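Local structure of ribosome-inactivating protein (Lychnis chalcedonica, 2G5X) at residues F45-L50 / T60-A65; A68-F73 / N86-E91; S138-A143 / L162-M167; L113-T118 / N156-A161; S3-S8 / V51-R56. The protein is lychnin, a plant member of the ribosome-inactivating protein family, folded as a single chain with a mixed beta sheet packed against helices. All blocks are in the same frame, centred on the assembly; numbering follows the deposited sequence.

Contact 1: F45-L50 / T60-A65; sequences FVLVNL and TLAFRA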
# COMPACT_ATOMS: atom_id res chain seq x y z
N PHE A 45 12.19 -5.31 1.66
CA PHE A 45 10.81 -5.12 1.25
C PHE A 45 9.82 -6.05 1.93
O PHE A 45 10.18 -7.14 2.38
CB PHE A 45 10.69 -5.30 -0.27
CG PHE A 45 11.63 -4.43 -1.05
CD1 PHE A 45 12.98 -4.77 -1.17
CD2 PHE A 45 11.20 -3.23 -1.60
CE1 PHE A 45 13.88 -3.93 -1.81
CE2 PHE A 45 12.09 -2.38 -2.24
CZ PHE A 45 13.43 -2.73 -2.35
N VAL A 46 8.58 -5.59 2.02
CA VAL A 46 7.51 -6.37 2.62
C VAL A 46 6.54 -6.70 1.49
O VAL A 46 6.06 -5.81 0.78
CB VAL A 46 6.76 -5.56 3.70
CG1 VAL A 46 5.59 -6.37 4.24
CG2 VAL A 46 7.72 -5.20 4.83
N LEU A 47 6.28 -7.99 1.29
CA LEU A 47 5.37 -8.43 0.24
C LEU A 47 3.96 -8.57 0.78
O LEU A 47 3.76 -8.98 1.92
CB LEU A 47 5.84 -9.76 -0.36
CG LEU A 47 7.23 -9.78 -1.00
CD1 LEU A 47 7.48 -11.14 -1.62
CD2 LEU A 47 7.35 -8.69 -2.06
N VAL A 48 2.99 -8.22 -0.06
CA VAL A 48 1.58 -8.29 0.29
C VAL A 48 0.78 -8.95 -0.84
O VAL A 48 0.89 -8.55 -1.99
CB VAL A 48 1.02 -6.86 0.52
CG1 VAL A 48 -0.50 -6.88 0.55
CG2 VAL A 48 1.57 -6.30 1.82
N ASN A 49 -0.01 -9.95 -0.50
CA ASN A 49 -0.83 -10.63 -1.50
C ASN A 49 -2.26 -10.10 -1.50
O ASN A 49 -2.89 -10.02 -0.44
CB ASN A 49 -0.89 -12.14 -1.22
CG ASN A 49 0.28 -12.90 -1.82
OD1 ASN A 49 1.24 -12.31 -2.31
ND2 ASN A 49 0.20 -14.23 -1.77
N LEU A 50 -2.76 -9.74 -2.67
CA LEU A 50 -4.14 -9.29 -2.82
C LEU A 50 -4.76 -10.40 -3.68
O LEU A 50 -4.23 -10.73 -4.75
CB LEU A 50 -4.23 -7.94 -3.54
CG LEU A 50 -3.71 -6.70 -2.80
CD1 LEU A 50 -3.98 -5.45 -3.65
CD2 LEU A 50 -4.39 -6.57 -1.45
N THR A 60 0.85 -9.71 -6.17
CA THR A 60 1.69 -9.49 -4.99
C THR A 60 2.35 -8.11 -5.03
O THR A 60 3.10 -7.81 -5.95
CB THR A 60 2.79 -10.58 -4.89
OG1 THR A 60 2.18 -11.88 -4.87
CG2 THR A 60 3.62 -10.39 -3.62
N LEU A 61 2.04 -7.29 -4.04
CA LEU A 61 2.60 -5.94 -3.95
C LEU A 61 3.91 -5.95 -3.17
O LEU A 61 4.08 -6.74 -2.24
CB LEU A 61 1.63 -5.01 -3.22
CG LEU A 61 0.20 -4.88 -3.73
CD1 LEU A 61 -0.61 -3.99 -2.79
CD2 LEU A 61 0.21 -4.29 -5.13
N ALA A 62 4.84 -5.07 -3.54
CA ALA A 62 6.12 -4.97 -2.85
C ALA A 62 6.32 -3.57 -2.28
O ALA A 62 6.31 -2.59 -3.02
CB ALA A 62 7.26 -5.31 -3.80
N PHE A 63 6.48 -3.48 -0.96
CA PHE A 63 6.68 -2.19 -0.29
C PHE A 63 8.06 -2.08 0.33
O PHE A 63 8.53 -3.01 0.99
CB PHE A 63 5.67 -1.99 0.85
CG PHE A 63 4.24 -1.90 0.41
CD1 PHE A 63 3.44 -3.04 0.32
CD2 PHE A 63 3.67 -0.66 0.12
CE1 PHE A 63 2.10 -2.95 -0.05
CE2 PHE A 63 2.34 -0.56 -0.26
CZ PHE A 63 1.55 -1.70 -0.35
N ARG A 64 8.72 -0.93 0.13
CA ARG A 64 10.03 -0.69 0.73
C ARG A 64 9.74 -0.67 2.23
O ARG A 64 8.86 0.05 2.69
CB ARG A 64 10.60 0.65 0.25
CG ARG A 64 11.88 1.09 0.97
CD ARG A 64 12.63 2.18 0.18
NE ARG A 64 13.23 1.64 -1.03
CZ ARG A 64 12.85 1.95 -2.27
NH1 ARG A 64 11.87 2.82 -2.48
NH2 ARG A 64 13.45 1.38 -3.31
N ALA A 65 10.49 -1.47 3.00
CA ALA A 65 10.28 -1.60 4.44
C ALA A 65 10.57 -0.40 5.34
O ALA A 65 9.99 -0.27 6.41
CB ALA A 65 11.06 -2.81 4.94

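Contact 2: A68-F73 / N86-E91; sequences AYLVGF and NFFSDE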
# COMPACT_ATOMS: atom_id res chain seq x y z
N ALA A 68 7.35 2.11 3.90
CA ALA A 68 6.09 1.56 3.39
C ALA A 68 5.71 2.14 2.02
O ALA A 68 4.54 2.40 1.74
CB ALA A 68 4.97 1.80 4.40
N TYR A 69 6.71 2.31 1.17
CA TYR A 69 6.53 2.87 -0.17
C TYR A 69 6.40 1.77 -1.24
O TYR A 69 7.24 0.88 -1.32
CB TYR A 69 7.73 3.77 -0.47
CG TYR A 69 7.60 4.67 -1.67
CD1 TYR A 69 8.10 4.29 -2.91
CD2 TYR A 69 6.99 5.92 -1.55
CE1 TYR A 69 8.00 5.13 -4.01
CE2 TYR A 69 6.88 6.77 -2.65
CZ TYR A 69 7.39 6.37 -3.87
OH TYR A 69 7.30 7.21 -4.95
N LEU A 70 5.34 1.83 -2.05
CA LEU A 70 5.10 0.82 -3.09
C LEU A 70 6.06 0.96 -4.28
O LEU A 70 6.12 2.02 -4.92
CB LEU A 70 3.66 0.91 -3.60
CG LEU A 70 3.24 -0.12 -4.66
CD1 LEU A 70 3.19 -1.51 -4.04
CD2 LEU A 70 1.88 0.24 -5.23
N VAL A 71 6.81 -0.10 -4.59
CA VAL A 71 7.77 -0.06 -5.69
C VAL A 71 7.39 -0.88 -6.92
O VAL A 71 8.03 -0.76 -7.97
CB VAL A 71 9.18 -0.52 -5.22
CG1 VAL A 71 9.66 0.37 -4.07
CG2 VAL A 71 9.15 -1.98 -4.80
N GLY A 72 6.35 -1.71 -6.81
CA GLY A 72 5.93 -2.52 -7.94
C GLY A 72 5.05 -3.69 -7.53
O GLY A 72 4.63 -3.77 -6.37
N PHE A 73 4.77 -4.59 -8.46
CA PHE A 73 3.94 -5.76 -8.17
C PHE A 73 4.23 -6.94 -9.10
O PHE A 73 4.85 -6.79 -10.16
CB PHE A 73 2.45 -5.40 -8.28
CG PHE A 73 2.00 -5.05 -9.67
CD1 PHE A 73 2.08 -3.74 -10.14
CD2 PHE A 73 1.52 -6.04 -10.53
CE1 PHE A 73 1.69 -3.42 -11.44
CE2 PHE A 73 1.12 -5.73 -11.83
CZ PHE A 73 1.20 -4.42 -12.29
N ASN A 86 7.09 -6.79 -11.95
CA ASN A 86 6.92 -5.49 -12.60
C ASN A 86 7.30 -4.34 -11.66
O ASN A 86 6.68 -4.16 -10.61
CB ASN A 86 5.46 -5.31 -13.02
CG ASN A 86 4.90 -6.52 -13.76
OD1 ASN A 86 5.19 -6.73 -14.93
ND2 ASN A 86 4.10 -7.32 -13.06
N PHE A 87 8.29 -3.54 -12.05
CA PHE A 87 8.71 -2.40 -11.23
C PHE A 87 8.32 -1.06 -11.85
O PHE A 87 8.30 -0.93 -13.08
CB PHE A 87 10.22 -2.41 -11.03
CG PHE A 87 10.71 -3.53 -10.18
CD1 PHE A 87 11.38 -4.61 -10.75
CD2 PHE A 87 10.49 -3.53 -8.81
CE1 PHE A 87 11.82 -5.68 -9.95
CE2 PHE A 87 10.93 -4.58 -8.01
CZ PHE A 87 11.59 -5.66 -8.58
N PHE A 88 8.00 -0.08 -11.01
CA PHE A 88 7.66 1.24 -11.51
C PHE A 88 8.88 1.76 -12.28
O PHE A 88 10.01 1.37 -11.98
CB PHE A 88 7.29 2.19 -10.35
CG PHE A 88 5.92 1.95 -9.79
CD1 PHE A 88 5.74 1.69 -8.43
CD2 PHE A 88 4.80 1.98 -10.61
CE1 PHE A 88 4.46 1.47 -7.90
CE2 PHE A 88 3.52 1.76 -10.10
CZ PHE A 88 3.35 1.50 -8.74
N SER A 89 8.64 2.63 -13.25
CA SER A 89 9.72 3.15 -14.08
C SER A 89 10.87 3.81 -13.33
O SER A 89 12.01 3.78 -13.80
CB SER A 89 9.16 4.13 -15.11
OG SER A 89 8.63 5.28 -14.48
N ASP A 90 10.58 4.42 -12.18
CA ASP A 90 11.62 5.10 -11.40
C ASP A 90 12.29 4.21 -10.35
O ASP A 90 13.18 4.66 -9.64
CB ASP A 90 11.04 6.36 -10.74
CG ASP A 90 9.89 6.06 -9.80
OD1 ASP A 90 9.20 5.04 -9.98
OD2 ASP A 90 9.65 6.88 -8.88
N GLU A 91 11.86 2.95 -10.28
CA GLU A 91 12.44 1.99 -9.34
C GLU A 91 13.11 0.85 -10.11
O GLU A 91 13.89 0.09 -9.54
CB GLU A 91 11.36 1.41 -8.43
CG GLU A 91 10.80 2.37 -7.37
CD GLU A 91 11.76 2.62 -6.22
OE1 GLU A 91 12.80 1.93 -6.13
OE2 GLU A 91 11.48 3.52 -5.40

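Contact 3: S138-A143 / L162-M167; sequences SSLQTA and LISIQM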
# COMPACT_ATOMS: atom_id res chain seq x y z
N SER A 138 -15.15 -2.91 -4.06
CA SER A 138 -15.55 -3.04 -5.46
C SER A 138 -14.60 -2.28 -6.38
O SER A 138 -14.24 -2.76 -7.45
CB SER A 138 -16.98 -2.53 -5.66
OG SER A 138 -17.87 -3.27 -4.85
N SER A 139 -14.19 -1.08 -5.95
CA SER A 139 -13.28 -0.26 -6.74
C SER A 139 -11.95 -0.99 -6.96
O SER A 139 -11.41 -1.01 -8.07
CB SER A 139 -13.02 1.07 -6.03
OG SER A 139 -14.23 1.78 -5.82
N LEU A 140 -11.43 -1.59 -5.89
CA LEU A 140 -10.17 -2.31 -5.98
C LEU A 140 -10.30 -3.56 -6.85
O LEU A 140 -9.40 -3.88 -7.63
CB LEU A 140 -9.67 -2.68 -4.58
CG LEU A 140 -8.34 -3.44 -4.52
CD1 LEU A 140 -7.27 -2.69 -5.31
CD2 LEU A 140 -7.93 -3.61 -3.06
N GLN A 141 -11.42 -4.27 -6.74
CA GLN A 141 -11.62 -5.47 -7.56
C GLN A 141 -11.63 -5.11 -9.04
O GLN A 141 -11.04 -5.82 -9.86
CB GLN A 141 -12.93 -6.17 -7.20
CG GLN A 141 -12.98 -6.73 -5.77
CD GLN A 141 -14.33 -7.34 -5.44
OE1 GLN A 141 -15.35 -6.97 -6.03
NE2 GLN A 141 -14.35 -8.27 -4.49
N THR A 142 -12.28 -4.01 -9.38
CA THR A 142 -12.37 -3.57 -10.77
C THR A 142 -10.99 -3.18 -11.31
O THR A 142 -10.62 -3.56 -12.42
CB THR A 142 -13.32 -2.36 -10.92
OG1 THR A 142 -14.66 -2.77 -10.59
CG2 THR A 142 -13.30 -1.83 -12.34
N ALA A 143 -10.23 -2.44 -10.50
CA ALA A 143 -8.90 -2.00 -10.92
C ALA A 143 -7.98 -3.20 -11.09
O ALA A 143 -7.16 -3.25 -12.01
CB ALA A 143 -8.32 -1.03 -9.88
N LEU A 162 -2.82 3.46 -6.95
CA LEU A 162 -3.33 4.47 -6.03
C LEU A 162 -4.37 3.92 -5.06
O LEU A 162 -4.36 4.26 -3.88
CB LEU A 162 -3.91 5.65 -6.82
CG LEU A 162 -2.89 6.59 -7.44
CD1 LEU A 162 -3.58 7.56 -8.38
CD2 LEU A 162 -2.16 7.35 -6.33
N ILE A 163 -5.26 3.06 -5.56
CA ILE A 163 -6.28 2.48 -4.69
C ILE A 163 -5.60 1.58 -3.66
O ILE A 163 -5.96 1.59 -2.48
CB ILE A 163 -7.31 1.66 -5.50
CG1 ILE A 163 -8.08 2.59 -6.45
CG2 ILE A 163 -8.28 0.98 -4.55
CD1 ILE A 163 -9.00 1.84 -7.42
N SER A 164 -4.61 0.82 -4.11
CA SER A 164 -3.88 -0.08 -3.22
C SER A 164 -3.11 0.70 -2.15
O SER A 164 -3.07 0.30 -0.99
CB SER A 164 -2.90 -0.95 -4.02
OG SER A 164 -3.60 -1.86 -4.86
N ILE A 165 -2.50 1.82 -2.55
CA ILE A 165 -1.75 2.63 -1.60
C ILE A 165 -2.67 3.16 -0.49
O ILE A 165 -2.34 3.08 0.70
CB ILE A 165 -1.06 3.81 -2.32
CG1 ILE A 165 0.07 3.27 -3.20
CG2 ILE A 165 -0.53 4.82 -1.31
CD1 ILE A 165 0.66 4.29 -4.16
N GLN A 166 -3.84 3.66 -0.88
CA GLN A 166 -4.80 4.19 0.09
C GLN A 166 -5.31 3.12 1.05
O GLN A 166 -5.27 3.30 2.27
CB GLN A 166 -5.99 4.81 -0.65
CG GLN A 166 -5.68 6.06 -1.43
CD GLN A 166 -5.71 7.31 -0.56
OE1 GLN A 166 -5.04 7.38 0.47
NE2 GLN A 166 -6.49 8.30 -0.98
N MET A 167 -5.79 2.02 0.49
CA MET A 167 -6.38 0.94 1.28
C MET A 167 -5.41 0.03 2.04
O MET A 167 -5.80 -0.61 3.01
CB MET A 167 -7.29 0.09 0.38
CG MET A 167 -8.46 0.87 -0.20
SD MET A 167 -9.51 -0.09 -1.32
CE MET A 167 -10.42 -1.09 -0.15

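Contact 4: L113-T118 / N156-A161; sequences LPCAST and NVAKFA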
# COMPACT_ATOMS: atom_id res chain seq x y z
N LEU A 113 7.23 -0.83 -15.81
CA LEU A 113 5.83 -0.42 -15.89
C LEU A 113 5.72 0.93 -16.58
O LEU A 113 6.65 1.74 -16.56
CB LEU A 113 5.22 -0.34 -14.49
CG LEU A 113 4.95 -1.67 -13.78
CD1 LEU A 113 4.55 -1.41 -12.33
CD2 LEU A 113 3.84 -2.41 -14.52
N PRO A 114 4.56 1.20 -17.21
CA PRO A 114 4.29 2.45 -17.92
C PRO A 114 4.05 3.69 -17.05
O PRO A 114 3.41 4.64 -17.50
CB PRO A 114 3.08 2.10 -18.79
CG PRO A 114 2.34 1.12 -17.94
CD PRO A 114 3.46 0.24 -17.41
N CYS A 115 4.54 3.67 -15.82
CA CYS A 115 4.39 4.82 -14.93
C CYS A 115 5.37 4.76 -13.75
O CYS A 115 5.98 3.72 -13.50
CB CYS A 115 2.95 4.93 -14.41
SG CYS A 115 2.46 3.75 -13.14
N ALA A 116 5.52 5.88 -13.05
CA ALA A 116 6.41 5.97 -11.90
C ALA A 116 5.68 5.74 -10.58
O ALA A 116 4.45 5.69 -10.54
CB ALA A 116 7.11 7.33 -11.88
N SER A 117 6.45 5.61 -9.50
CA SER A 117 5.92 5.34 -8.16
C SER A 117 5.43 6.54 -7.35
O SER A 117 4.78 6.37 -6.32
CB SER A 117 6.98 4.63 -7.34
OG SER A 117 8.04 5.53 -7.03
N THR A 118 5.76 7.75 -7.80
CA THR A 118 5.39 8.96 -7.07
C THR A 118 3.90 9.29 -7.12
O THR A 118 3.20 8.92 -8.06
CB THR A 118 6.13 10.18 -7.63
OG1 THR A 118 5.89 10.27 -9.04
CG2 THR A 118 7.64 10.05 -7.38
N ASN A 156 -4.46 2.22 -16.29
CA ASN A 156 -4.88 1.06 -15.51
C ASN A 156 -3.92 0.75 -14.36
O ASN A 156 -4.36 0.52 -13.23
CB ASN A 156 -5.03 -0.18 -16.41
CG ASN A 156 -6.18 -0.06 -17.38
OD1 ASN A 156 -7.19 0.61 -17.11
ND2 ASN A 156 -6.06 -0.73 -18.53
N VAL A 157 -2.62 0.77 -14.63
CA VAL A 157 -1.64 0.49 -13.59
C VAL A 157 -1.67 1.56 -12.50
O VAL A 157 -1.67 1.24 -11.31
CB VAL A 157 -0.22 0.41 -14.17
CG1 VAL A 157 0.81 0.35 -13.04
CG2 VAL A 157 -0.09 -0.82 -15.06
N ALA A 158 -1.71 2.83 -12.90
CA ALA A 158 -1.72 3.94 -11.95
C ALA A 158 -2.94 3.92 -11.02
O ALA A 158 -2.82 4.17 -9.83
CB ALA A 158 -1.66 5.27 -12.69
N LYS A 159 -4.11 3.61 -11.58
CA LYS A 159 -5.34 3.58 -10.79
C LYS A 159 -5.28 2.45 -9.77
O LYS A 159 -5.62 2.64 -8.60
CB LYS A 159 -6.54 3.39 -11.72
CG LYS A 159 -6.88 4.62 -12.54
CD LYS A 159 -8.34 4.59 -12.95
CE LYS A 159 -9.25 4.28 -11.78
NZ LYS A 159 -10.66 4.62 -12.12
N PHE A 160 -4.85 1.27 -10.22
CA PHE A 160 -4.73 0.11 -9.34
C PHE A 160 -3.76 0.42 -8.20
O PHE A 160 -4.01 0.10 -7.04
CB PHE A 160 -4.22 -1.10 -10.14
CG PHE A 160 -3.81 -2.26 -9.28
CD1 PHE A 160 -4.74 -2.96 -8.52
CD2 PHE A 160 -2.47 -2.65 -9.21
CE1 PHE A 160 -4.36 -4.02 -7.70
CE2 PHE A 160 -2.07 -3.71 -8.39
CZ PHE A 160 -3.02 -4.39 -7.64
N ALA A 161 -2.64 1.06 -8.53
CA ALA A 161 -1.63 1.41 -7.53
C ALA A 161 -2.13 2.41 -6.49
O ALA A 161 -1.91 2.24 -5.30
CB ALA A 161 -0.39 1.96 -8.22

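Contact 5: S3-S8 / V51-R56; sequences SWTVDS and VLPFNR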
# COMPACT_ATOMS: atom_id res chain seq x y z
N SER A 3 -1.75 -11.35 3.64
CA SER A 3 -2.61 -11.60 2.50
C SER A 3 -4.04 -11.16 2.79
O SER A 3 -4.54 -11.31 3.90
CB SER A 3 -2.61 -13.09 2.14
OG SER A 3 -3.42 -13.36 1.01
N TRP A 4 -4.69 -10.60 1.77
CA TRP A 4 -6.07 -10.16 1.92
C TRP A 4 -6.89 -10.51 0.69
O TRP A 4 -6.54 -10.13 -0.43
CB TRP A 4 -6.16 -8.64 2.17
CG TRP A 4 -7.58 -8.15 2.39
CD1 TRP A 4 -8.55 -8.76 3.14
CD2 TRP A 4 -8.18 -6.96 1.85
NE1 TRP A 4 -9.71 -8.02 3.10
CE2 TRP A 4 -9.51 -6.92 2.32
CE3 TRP A 4 -7.72 -5.93 1.02
CZ2 TRP A 4 -10.39 -5.88 1.99
CZ3 TRP A 4 -8.60 -4.89 0.69
CH2 TRP A 4 -9.92 -4.88 1.17
N THR A 5 -7.96 -11.27 0.90
CA THR A 5 -8.85 -11.60 -0.19
C THR A 5 -9.76 -10.38 -0.21
O THR A 5 -10.53 -10.14 0.72
CB THR A 5 -9.65 -12.89 0.10
OG1 THR A 5 -8.74 -14.00 0.13
CG2 THR A 5 -10.70 -13.13 -0.97
N VAL A 6 -9.64 -9.59 -1.27
CA VAL A 6 -10.41 -8.36 -1.41
C VAL A 6 -11.90 -8.64 -1.39
O VAL A 6 -12.50 -8.97 -2.42
CB VAL A 6 -10.01 -7.63 -2.71
CG1 VAL A 6 -10.72 -6.30 -2.80
CG2 VAL A 6 -8.49 -7.43 -2.75
N ASP A 7 -12.49 -8.51 -0.20
CA ASP A 7 -13.91 -8.78 0.01
C ASP A 7 -14.46 -7.88 1.12
O ASP A 7 -13.71 -7.17 1.79
CB ASP A 7 -14.06 -10.26 0.39
CG ASP A 7 -15.43 -10.82 0.06
OD1 ASP A 7 -15.63 -12.03 0.29
OD2 ASP A 7 -16.29 -10.05 -0.43
N SER A 8 -15.77 -7.94 1.34
CA SER A 8 -16.43 -7.09 2.33
C SER A 8 -16.36 -7.51 3.80
O SER A 8 -17.16 -7.03 4.62
CB SER A 8 -17.89 -6.89 1.93
OG SER A 8 -18.54 -8.14 1.75
N VAL A 51 -5.86 -10.98 -3.22
CA VAL A 51 -6.51 -12.07 -3.95
C VAL A 51 -7.98 -11.77 -4.25
O VAL A 51 -8.70 -11.26 -3.39
CB VAL A 51 -6.46 -13.38 -3.13
CG1 VAL A 51 -7.05 -14.54 -3.94
CG2 VAL A 51 -5.03 -13.69 -2.71
N LEU A 52 -8.42 -12.06 -5.47
CA LEU A 52 -9.82 -11.84 -5.83
C LEU A 52 -10.62 -13.07 -5.43
O LEU A 52 -10.23 -14.20 -5.74
CB LEU A 52 -9.98 -11.61 -7.34
CG LEU A 52 -9.39 -10.34 -7.93
CD1 LEU A 52 -9.72 -10.28 -9.41
CD2 LEU A 52 -9.94 -9.12 -7.20
N PRO A 53 -11.75 -12.87 -4.74
CA PRO A 53 -12.57 -14.01 -4.32
C PRO A 53 -13.21 -14.78 -5.48
O PRO A 53 -13.45 -15.99 -5.36
CB PRO A 53 -13.60 -13.37 -3.41
CG PRO A 53 -13.77 -12.00 -4.01
CD PRO A 53 -12.35 -11.60 -4.32
N PHE A 54 -13.46 -14.10 -6.59
CA PHE A 54 -14.11 -14.71 -7.75
C PHE A 54 -13.35 -15.82 -8.47
O PHE A 54 -13.88 -16.91 -8.68
CB PHE A 54 -14.46 -13.64 -8.80
CG PHE A 54 -15.03 -12.38 -8.22
CD1 PHE A 54 -14.24 -11.25 -8.09
CD2 PHE A 54 -16.36 -12.33 -7.83
CE1 PHE A 54 -14.77 -10.07 -7.57
CE2 PHE A 54 -16.90 -11.15 -7.30
CZ PHE A 54 -16.10 -10.02 -7.18
N ASN A 55 -12.11 -15.52 -8.84
CA ASN A 55 -11.28 -16.46 -9.59
C ASN A 55 -9.98 -16.83 -8.90
O ASN A 55 -9.18 -17.60 -9.44
CB ASN A 55 -10.97 -15.85 -10.96
CG ASN A 55 -10.53 -14.41 -10.85
OD1 ASN A 55 -9.76 -14.05 -9.95
ND2 ASN A 55 -11.00 -13.56 -11.76
N ARG A 56 -9.76 -16.29 -7.71
CA ARG A 56 -8.56 -16.55 -6.93
C ARG A 56 -7.29 -15.98 -7.56
O ARG A 56 -6.19 -16.33 -7.13
CB ARG A 56 -8.40 -18.06 -6.71
CG ARG A 56 -9.64 -18.76 -6.16
CD ARG A 56 -10.16 -18.08 -4.89
NE ARG A 56 -9.19 -18.07 -3.80
CZ ARG A 56 -9.44 -17.62 -2.58
NH1 ARG A 56 -10.64 -17.14 -2.28
NH2 ARG A 56 -8.49 -17.65 -1.65

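Contact 1: F45-L50 / T60-A65
Val46 pairs with Phe63 and Val48 with Leu61 across an antiparallel beta hairpin, strands 45-51 and 58-64, in the mixed sheet of the ribosome-inactivating protein fold. Both are hydrogen-bonded pairs, and their four side chains share one face of the sheet, turned to helices 10-25 and 154-173. On that face Val48 passes the Phe63 ring at a slant, its CG2 3.9 Å from Phe63 CE1, while Val46 O lies at the ring edge in its plane. Leu50 CD1 meets Leu61 CD1 at 3.8 Å, and Ser164 of helix 154-173 touches both leucines. The opposite face carries Leu47, whose CD2 packs 3.8 Å from Ala62 CB. Phe45 and Arg64 lie side by side, pointing the same way, with ring and guanidinium planes 63° apart; Phe45 CD2 sits 3.6 Å from Arg64 CA. The guanidinium is held elsewhere, NE by Asn42 O and NH2 by a salt bridge to Glu91. At the far end of the pairing Thr60 holds OG1 anti to its own carbonyl carbon (chi1 -57°). That hydroxyl donates to Asn49 OD1, which Arg1 also grips, over 2.8 Å between OG1 and OD1, arriving from above the amide plane, 42° out of it.

Contact 2: A68-F73 / N86-E91
Gly72 faces Phe87 in an antiparallel non-hydrogen-bonded pair, CA to CA 4.3 Å, next to the hydrogen-bonded pair Phe73 and Asn86, in the hairpin of strands 69-76 and 83-87. Where the second strand gives way to loop, one more bond continues the ladder, Phe88 N to Val71 O at 3.1 Å and nearly straight (176°). Phe73 O is gripped twice by Asn86: the backbone N reaches it at 2.9 Å and the side-chain ND2 at 3.0 Å, from opposite faces of the carbonyl plane. The same ND2 also bonds Asp75, so the amide is fixed beside the Phe73 ring, the two planes 43° apart and Asn86 CB over one ring face. Phe88 crosses Leu70 at about a right angle, its CE1 3.8 Å from Leu70 CG, with Leu70 O at the ring edge. Glu91 has its CB toward the strand and is bent at chi2 (-73°), with CD 3.8 Å from Val71 CG1. Across this contact the carboxylate therefore meets valine carbon, and its charge is answered from outside the two segments: OE1 makes a salt bridge with Arg64 of strand 58-64, which would favour the ionised form and ties the loop after strand 83-87 to the sheet.

Contact 3: S138-A143 / L162-M167
Ser164 OG gives its hydrogen bond to Phe160 O, one turn back in its own helix, and lies against Leu140 CD1 of the opposing helix at 3.8 Å. With the hydroxyl paired inside its helix, what crosses between the helices is apolar packing. Helices 137-145 and 154-173 run roughly antiparallel here, their short axes 10.0 Å apart with N-to-C directions 143° from each other. Leu140 and Ile163 slide past one another in opposite directions. Leu140 has CG anti to the backbone N (chi1 -179°), and its CD1 meets Ile163 CG2 at 3.9 Å. The other branch of Ile163 ends in CD1, which touches the first helix at two residues one turn apart, 3.8 Å from Ser139 O and equally far from Ala143 CB. Met167 comes in a turn later than Ile163, bringing SD to 4.2 Å from Leu140 CB. Trp4 of strand 3-5 touches both Leu140 and Met167, while Phe160 touches Leu140 and Ala143, so the leucine is enclosed from several directions. At Met167 the helix widens into a pi-type turn (165-167), and Tyr13 OH bonds Met167 O. The arrangement is antiparallel helix-helix packing on the long helix 154-173 of the ribosome-inactivating protein fold, whose residues 162-167 are buried.

Contact 4: L113-T118 / N156-A161
Leu113, Pro114 and Cys115 pack on Val157 in a buried, wholly apolar contact between a loop and a helix: the loop leads from strand 108-109 to helix 119-126, and the valine sits on the early turns of helix 154-173. No hydrogen bond joins the two segments, and the fit rests on how the valine branches are shared out. Val157 holds CG1 anti to its backbone N (chi1 171°), and that methyl takes two partners, Cys115 SG at 3.8 Å and Leu113 CD1 at 4.2 Å. The other methyl, CG2, goes to the proline ring, 4.2 Å from Pro114 CG. Leucine and valine meet at a slant. Cys115 has SG between its backbone N and carbonyl carbon (chi1 75°), which aims the sulfur at the helix, where it also lies 4.4 Å from Ala158 CB. This cysteine is not part of the disulfide, which joins Cys32 and Cys214; across this contact its sulfur serves as an apolar group.

The loop is itself well tied down: Leu113 and Cys115 make backbone hydrogen bonds with Phe87 and Ser89. Thr118 then stands at the N-cap of helix 119-126, with OG1 bonded to Asp121 N, and Lys125 of that helix touches both Cys115 and Ala158. On the same helical segment Phe160 packs against Ile59 and Leu61 of the sheet. The contact is loop-on-helix packing in the core of the ribosome-inactivating protein fold, with the chain leaving the sheet edge laid against the long helix.

Contact 5: S3-S8 / V51-R56
Arg56 lays one face of its guanidinium over Val51 CG1, which stands 3.9 Å above the plane and is offset toward the rim, and crosses Thr5 at about a right angle. Its NH2 comes 4.1 Å from Thr5 OG1, a contact and no bond. The chain is bent at chi2 (-53°, placing CD) and chi3 (-60°, placing NE), and the guanidinium lies over its own loop. Trp4, whose CB points away from residues 51-56, has Val6 CA over the centre of its ring, 4.0 Å from the plane; the ring meets those of Tyr13 and Phe16. Pro53 CG sits over the centre of the Phe54 ring.

Between these flat groups the backbones pair in parallel. Val51 N donates to Trp4 O at 3.0 Å, and Val51 O takes Val6 N at 2.9 Å, so Val51 is gripped on both sides of Thr5. Thr5 and Val51 put their side chains on the same face. Thr5 CG2, anti to the backbone N, packs 3.8 Å from Pro53 CB, the two residues slanting across each other. Pro53 also presses its CD to 3.2 Å from Val6 O, and that oxygen accepts a hydrogen bond from Gln141 of helix 137-145. The bonds to Val51 continue the pairing of Trp4 with Asn49 to the end of strand 45-51, setting the N-terminal strand 3-5 parallel to it at the edge of the mixed sheet of the ribosome-inactivating protein fold.

How the contacts relate
Contacts 5, 1 and 2 follow one another across the mixed sheet. Strands 45-51 and 58-64 of contact 1 lie in the middle; Arg64 N probably bonds Tyr69 O, 2.7 Å away, toward contact 2, and Trp4 N bonds Asn49 O at 2.9 Å toward contact 5. The outer two do not touch, their nearest atoms being about 11 Å apart. Contacts 3 and 4 both use helix 154-173, with centres about 12 Å apart, and Phe160 from contact 4 reaches Leu140 and Ala143 of contact 3 as well as Leu50 and Leu61 of contact 1. Ser117 OG joins contact 4 to contact 2, bonding both Tyr69 OH and Asp90 OD2 at 2.8 Å.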